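Local coordinates for protein probable oxidoreductase (Pseudomonas aeruginosa, PDB 4B7C) that is probably an NADP-dependent oxidoreductase of the medium-chain dehydrogenase/reductase family, whose natural substrate is not established, at residues B[313-319]-B[332-336]; B[54-58]-B[73-77]. One frame throughout, in Å; residues are numbered along the deposited sequence.

Contact 1 (B[313-319]-B[332-336]); sequences LETFPET and LVLKV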
loop_
_atom_site.group_PDB
_atom_site.type_symbol
_atom_site.label_atom_id
_atom_site.label_comp_id
_atom_site.label_asym_id
_atom_site.label_seq_id
_atom_site.Cartn_x
_atom_site.Cartn_y
_atom_site.Cartn_z
ATOM N N LEU B 313 4.869 8.705 39.129
ATOM C CA LEU B 313 5.968 8.577 38.179
ATOM C C LEU B 313 6.745 7.275 38.393
ATOM O O LEU B 313 7.110 6.584 37.435
ATOM C CB LEU B 313 6.926 9.758 38.315
ATOM C CG LEU B 313 8.170 9.692 37.433
ATOM C CD1 LEU B 313 7.757 9.841 35.969
ATOM C CD2 LEU B 313 9.177 10.751 37.814
ATOM N N GLU B 314 6.966 6.950 39.664
ATOM C CA GLU B 314 7.742 5.775 40.077
ATOM C C GLU B 314 7.152 4.443 39.559
ATOM O O GLU B 314 7.873 3.469 39.421
ATOM C CB GLU B 314 7.953 5.758 41.620
ATOM C CG GLU B 314 6.697 5.508 42.470
ATOM C CD GLU B 314 5.814 6.739 42.660
ATOM O OE1 GLU B 314 6.138 7.831 42.131
ATOM O OE2 GLU B 314 4.772 6.610 43.346
ATOM N N THR B 315 5.851 4.415 39.280
ATOM C CA THR B 315 5.180 3.211 38.770
ATOM C C THR B 315 5.352 2.981 37.260
ATOM O O THR B 315 4.864 1.981 36.725
ATOM C CB THR B 315 3.664 3.224 39.050
ATOM O OG1 THR B 315 3.014 4.179 38.196
ATOM C CG2 THR B 315 3.381 3.536 40.533
ATOM N N PHE B 316 6.073 3.879 36.598
ATOM C CA PHE B 316 6.193 3.866 35.128
ATOM C C PHE B 316 6.483 2.484 34.474
ATOM O O PHE B 316 5.720 2.044 33.609
ATOM C CB PHE B 316 7.221 4.910 34.659
ATOM C CG PHE B 316 7.578 4.788 33.206
ATOM C CD1 PHE B 316 6.665 5.120 32.233
ATOM C CD2 PHE B 316 8.804 4.261 32.818
ATOM C CE1 PHE B 316 6.971 4.959 30.896
ATOM C CE2 PHE B 316 9.128 4.095 31.478
ATOM C CZ PHE B 316 8.201 4.450 30.509
ATOM N N PRO B 317 7.576 1.805 34.871
ATOM C CA PRO B 317 7.889 0.493 34.252
ATOM C C PRO B 317 6.761 -0.512 34.319
ATOM O O PRO B 317 6.543 -1.228 33.345
ATOM C CB PRO B 317 9.089 -0.018 35.071
ATOM C CG PRO B 317 9.702 1.209 35.634
ATOM C CD PRO B 317 8.543 2.128 35.930
ATOM N N GLU B 318 6.088 -0.608 35.467
ATOM C CA GLU B 318 4.992 -1.574 35.618
ATOM C C GLU B 318 3.799 -1.112 34.822
ATOM O O GLU B 318 3.172 -1.916 34.140
ATOM C CB GLU B 318 4.560 -1.812 37.075
ATOM C CG GLU B 318 4.171 -0.636 37.932
ATOM C CD GLU B 318 5.289 -0.165 38.843
ATOM O OE1 GLU B 318 6.346 0.139 38.270
ATOM O OE2 GLU B 318 5.135 -0.084 40.105
ATOM N N THR B 319 3.473 0.174 34.964
ATOM C CA THR B 319 2.302 0.747 34.308
ATOM C C THR B 319 2.413 0.618 32.802
ATOM O O THR B 319 1.432 0.338 32.130
ATOM C CB THR B 319 2.091 2.225 34.698
ATOM O OG1 THR B 319 2.005 2.351 36.129
ATOM C CG2 THR B 319 0.822 2.756 34.049
ATOM N N LEU B 332 -4.162 5.292 28.253
ATOM C CA LEU B 332 -3.365 5.167 29.467
ATOM C C LEU B 332 -2.580 6.444 29.729
ATOM O O LEU B 332 -1.744 6.871 28.921
ATOM C CB LEU B 332 -2.419 3.960 29.395
ATOM C CG LEU B 332 -1.734 3.565 30.700
ATOM C CD1 LEU B 332 -2.710 3.362 31.847
ATOM C CD2 LEU B 332 -0.973 2.269 30.441
ATOM N N VAL B 333 -2.819 7.005 30.910
ATOM C CA VAL B 333 -2.170 8.248 31.335
ATOM C C VAL B 333 -1.536 8.097 32.705
ATOM O O VAL B 333 -2.157 7.558 33.633
ATOM C CB VAL B 333 -3.177 9.408 31.393
ATOM C CG1 VAL B 333 -2.529 10.638 32.028
ATOM C CG2 VAL B 333 -3.674 9.717 29.987
ATOM N N LEU B 334 -0.292 8.542 32.818
ATOM C CA LEU B 334 0.443 8.487 34.080
ATOM C C LEU B 334 0.475 9.866 34.725
ATOM O O LEU B 334 1.057 10.798 34.173
ATOM C CB LEU B 334 1.873 7.972 33.870
ATOM C CG LEU B 334 2.714 7.710 35.126
ATOM C CD1 LEU B 334 2.141 6.524 35.900
ATOM C CD2 LEU B 334 4.177 7.447 34.800
ATOM N N LYS B 335 -0.173 9.993 35.881
ATOM C CA LYS B 335 -0.129 11.236 36.647
ATOM C C LYS B 335 1.185 11.288 37.388
ATOM O O LYS B 335 1.502 10.385 38.157
ATOM C CB LYS B 335 -1.288 11.348 37.639
ATOM C CG LYS B 335 -1.372 12.714 38.315
ATOM C CD LYS B 335 -2.430 12.746 39.408
ATOM C CE LYS B 335 -2.817 14.171 39.780
ATOM N NZ LYS B 335 -1.672 14.956 40.322
ATOM N N VAL B 336 1.957 12.336 37.132
ATOM C CA VAL B 336 3.238 12.499 37.770
ATOM C C VAL B 336 2.923 13.059 39.141
ATOM O O VAL B 336 3.747 12.981 40.022
ATOM C CB VAL B 336 4.188 13.467 37.013
ATOM C CG1 VAL B 336 5.510 13.639 37.745
ATOM C CG2 VAL B 336 4.428 13.023 35.581
#
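That a helix can be seated on its neighbouring strand by van der Waals packing is well illustrated where 332-336 meets 313-319: no hydrogen bond crosses between them. Leu332, at the start of the segment, directs its side chain toward the helix, and its CD2 reaches the backbone of the first turn, 3.5 Å from Thr319 O and 4.1 Å from Thr319 CG2. Val333 turns away, as expected one residue along an extended strand. Leu334 is the centrepiece. Its CD2 lies 4.0 Å from both Leu313 CA and Phe316 CB, near the plane of the Phe316 ring at its edge, while CD1 comes to 3.4 Å from Thr315 OG1. That hydroxyl is not stranded in an apolar setting, since it is hydrogen-bonded to Gly312 O; likewise Thr319 OG1 donates to Thr315 O (2.9 Å), so both hydroxyls have polar partners although they lie beside the Leu334 methyl CD1. Lys335 again points away. At the C-terminal residue the two segments draw together, with Val336 CA 4.8 Å from Leu313 CA, and Val336 CG1 packs on Leu313 CB at 4.2 Å. The contact belongs to a beta-alpha-beta unit: strand 307-311 leads through the 3-10 turn into helix 316-321, and the chain returns as strand 331-335, parallel to 307-311 on one side and antiparallel to 41-49 on the other.

Contact 2 (B[54-58]-B[73-77]); sequences MRGWM and VMRAL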
loop_
_atom_site.group_PDB
_atom_site.type_symbol
_atom_site.label_atom_id
_atom_site.label_comp_id
_atom_site.label_asym_id
_atom_site.label_seq_id
_atom_site.Cartn_x
_atom_site.Cartn_y
_atom_site.Cartn_z
ATOM N N MET B 54 5.885 3.594 22.310
ATOM C CA MET B 54 7.058 3.618 23.208
ATOM C C MET B 54 7.971 2.399 23.036
ATOM O O MET B 54 9.194 2.475 23.205
ATOM C CB MET B 54 6.623 3.687 24.670
ATOM C CG MET B 54 6.234 5.076 25.117
ATOM S SD MET B 54 5.550 5.130 26.756
ATOM C CE MET B 54 6.085 6.724 27.394
ATOM N N ARG B 55 7.363 1.277 22.683
ATOM C CA ARG B 55 8.125 0.049 22.424
ATOM C C ARG B 55 9.083 0.225 21.221
ATOM O O ARG B 55 10.280 -0.137 21.268
ATOM C CB ARG B 55 7.144 -1.123 22.266
ATOM C CG ARG B 55 7.745 -2.502 22.564
ATOM C CD ARG B 55 8.697 -2.642 23.694
ATOM N NE ARG B 55 9.567 -3.799 23.496
ATOM C CZ ARG B 55 10.709 -3.838 22.807
ATOM N NH1 ARG B 55 11.202 -2.763 22.203
ATOM N NH2 ARG B 55 11.371 -4.993 22.728
ATOM N N GLY B 56 8.582 0.858 20.166
ATOM C CA GLY B 56 9.405 1.165 19.002
ATOM C C GLY B 56 10.514 2.146 19.327
ATOM O O GLY B 56 11.631 2.037 18.806
ATOM N N TRP B 57 10.210 3.128 20.169
ATOM C CA TRP B 57 11.192 4.172 20.529
ATOM C C TRP B 57 12.352 3.610 21.287
ATOM O O TRP B 57 13.438 4.208 21.307
ATOM C CB TRP B 57 10.559 5.275 21.371
ATOM C CG TRP B 57 9.370 5.933 20.742
ATOM C CD1 TRP B 57 9.035 5.975 19.395
ATOM C CD2 TRP B 57 8.332 6.722 21.417
ATOM N NE1 TRP B 57 7.879 6.675 19.208
ATOM C CE2 TRP B 57 7.406 7.152 20.376
ATOM C CE3 TRP B 57 8.078 7.080 22.728
ATOM C CZ2 TRP B 57 6.277 7.910 20.660
ATOM C CZ3 TRP B 57 6.941 7.843 23.012
ATOM C CH2 TRP B 57 6.057 8.243 22.005
ATOM N N MET B 58 12.118 2.476 21.941
ATOM C CA MET B 58 13.166 1.795 22.699
ATOM C C MET B 58 14.087 0.929 21.831
ATOM O O MET B 58 15.222 0.634 22.219
ATOM C CB MET B 58 12.543 0.921 23.792
ATOM C CG MET B 58 12.031 1.718 24.979
ATOM S SD MET B 58 11.319 0.645 26.271
ATOM C CE MET B 58 9.666 0.386 25.648
ATOM N N VAL B 73 16.909 10.141 29.094
ATOM C CA VAL B 73 15.570 10.110 29.669
ATOM C C VAL B 73 14.601 9.523 28.659
ATOM O O VAL B 73 14.594 9.908 27.497
ATOM C CB VAL B 73 15.097 11.515 30.076
ATOM C CG1 VAL B 73 13.681 11.453 30.647
ATOM C CG2 VAL B 73 16.066 12.104 31.085
ATOM N N MET B 74 13.787 8.582 29.107
ATOM C CA MET B 74 12.840 7.926 28.228
ATOM C C MET B 74 11.863 8.938 27.604
ATOM O O MET B 74 11.365 9.844 28.278
ATOM C CB MET B 74 12.060 6.844 28.973
ATOM C CG MET B 74 11.027 6.114 28.123
ATOM S SD MET B 74 11.665 5.393 26.616
ATOM C CE MET B 74 10.111 4.867 25.905
ATOM N N ARG B 75 11.604 8.768 26.310
ATOM C CA ARG B 75 10.710 9.662 25.573
ATOM C C ARG B 75 9.260 9.464 26.000
ATOM O O ARG B 75 8.795 8.346 26.152
ATOM C CB ARG B 75 10.838 9.445 24.056
ATOM C CG ARG B 75 9.923 10.323 23.206
ATOM C CD ARG B 75 10.147 10.209 21.697
ATOM N NE ARG B 75 11.558 10.387 21.367
ATOM C CZ ARG B 75 12.317 9.551 20.662
ATOM N NH1 ARG B 75 11.823 8.425 20.141
ATOM N NH2 ARG B 75 13.592 9.865 20.466
ATOM N N ALA B 76 8.541 10.565 26.186
ATOM C CA ALA B 76 7.102 10.525 26.493
ATOM C C ALA B 76 6.446 11.854 26.159
ATOM O O ALA B 76 6.972 12.910 26.503
ATOM C CB ALA B 76 6.877 10.211 27.962
ATOM N N LEU B 77 5.310 11.787 25.498
ATOM C CA LEU B 77 4.466 12.946 25.327
ATOM C C LEU B 77 3.780 13.213 26.660
ATOM O O LEU B 77 3.448 12.292 27.413
ATOM C CB LEU B 77 3.421 12.737 24.227
ATOM C CG LEU B 77 3.970 12.596 22.793
ATOM C CD1 LEU B 77 2.851 12.181 21.843
ATOM C CD2 LEU B 77 4.671 13.837 22.284
#
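Three methionines and a tryptophan show how flexible side chains can fit a short helix against an irregular but extended piece of chain. Met74 supplies the main bump: its CE lodges in a hollow of the helix surface, 3.7 Å from Met54 O, 3.9 Å from Met54 CB and 3.8 Å from Met58 CG, with the edge of the Trp57 ring system closing the hollow at CE3, 4.4 Å away. Met54 answers with a projection of its own, its CE reaching 3.6 Å from Ala76 CB and 3.4 Å from Arg75 O, where the small alanine offers little obstruction. Both segments belong to the GroES-like N-terminal domain expected of this family, in which 73-77 leads into strand 77-85 and helix 53-58 follows strand 41-49. Trp57 is the broad, flat element, and Arg75 lies along one of its faces. The aliphatic part makes a CH-pi contact, Arg75 CD sitting 4.0 Å from the centroid of the Trp57 six-membered ring, and the guanidinium continues over the five-membered ring in a cation-pi interaction, Arg75 CZ to centroid 5.0 Å. The charged end is further held by a hydrogen bond from Arg75 NH2 to Pro66 O.

Contacts 1 and 2 are both largely buried and meet at one aromatic residue, although their centres lie 13 Å apart: Phe316 CE1 is 4.0 Å from Met54 CE, and Phe316 CZ is 4.1 Å from Met74 CG. Helix 316-321 thus packs on strand 331-335 in one contact and touches both segments of the other. Each contact also borders strand 41-49, through backbone pairing of 332-336 in contact 1 and of Leu77 with Ser49 in contact 2. Chemistry follows place: within a sheet-and-helix unit, contact 1 relies on branched aliphatic side chains, whereas contact 2, joining a helix to non-regular chain, combines pliable methionines with a partly exposed arginine over an indole.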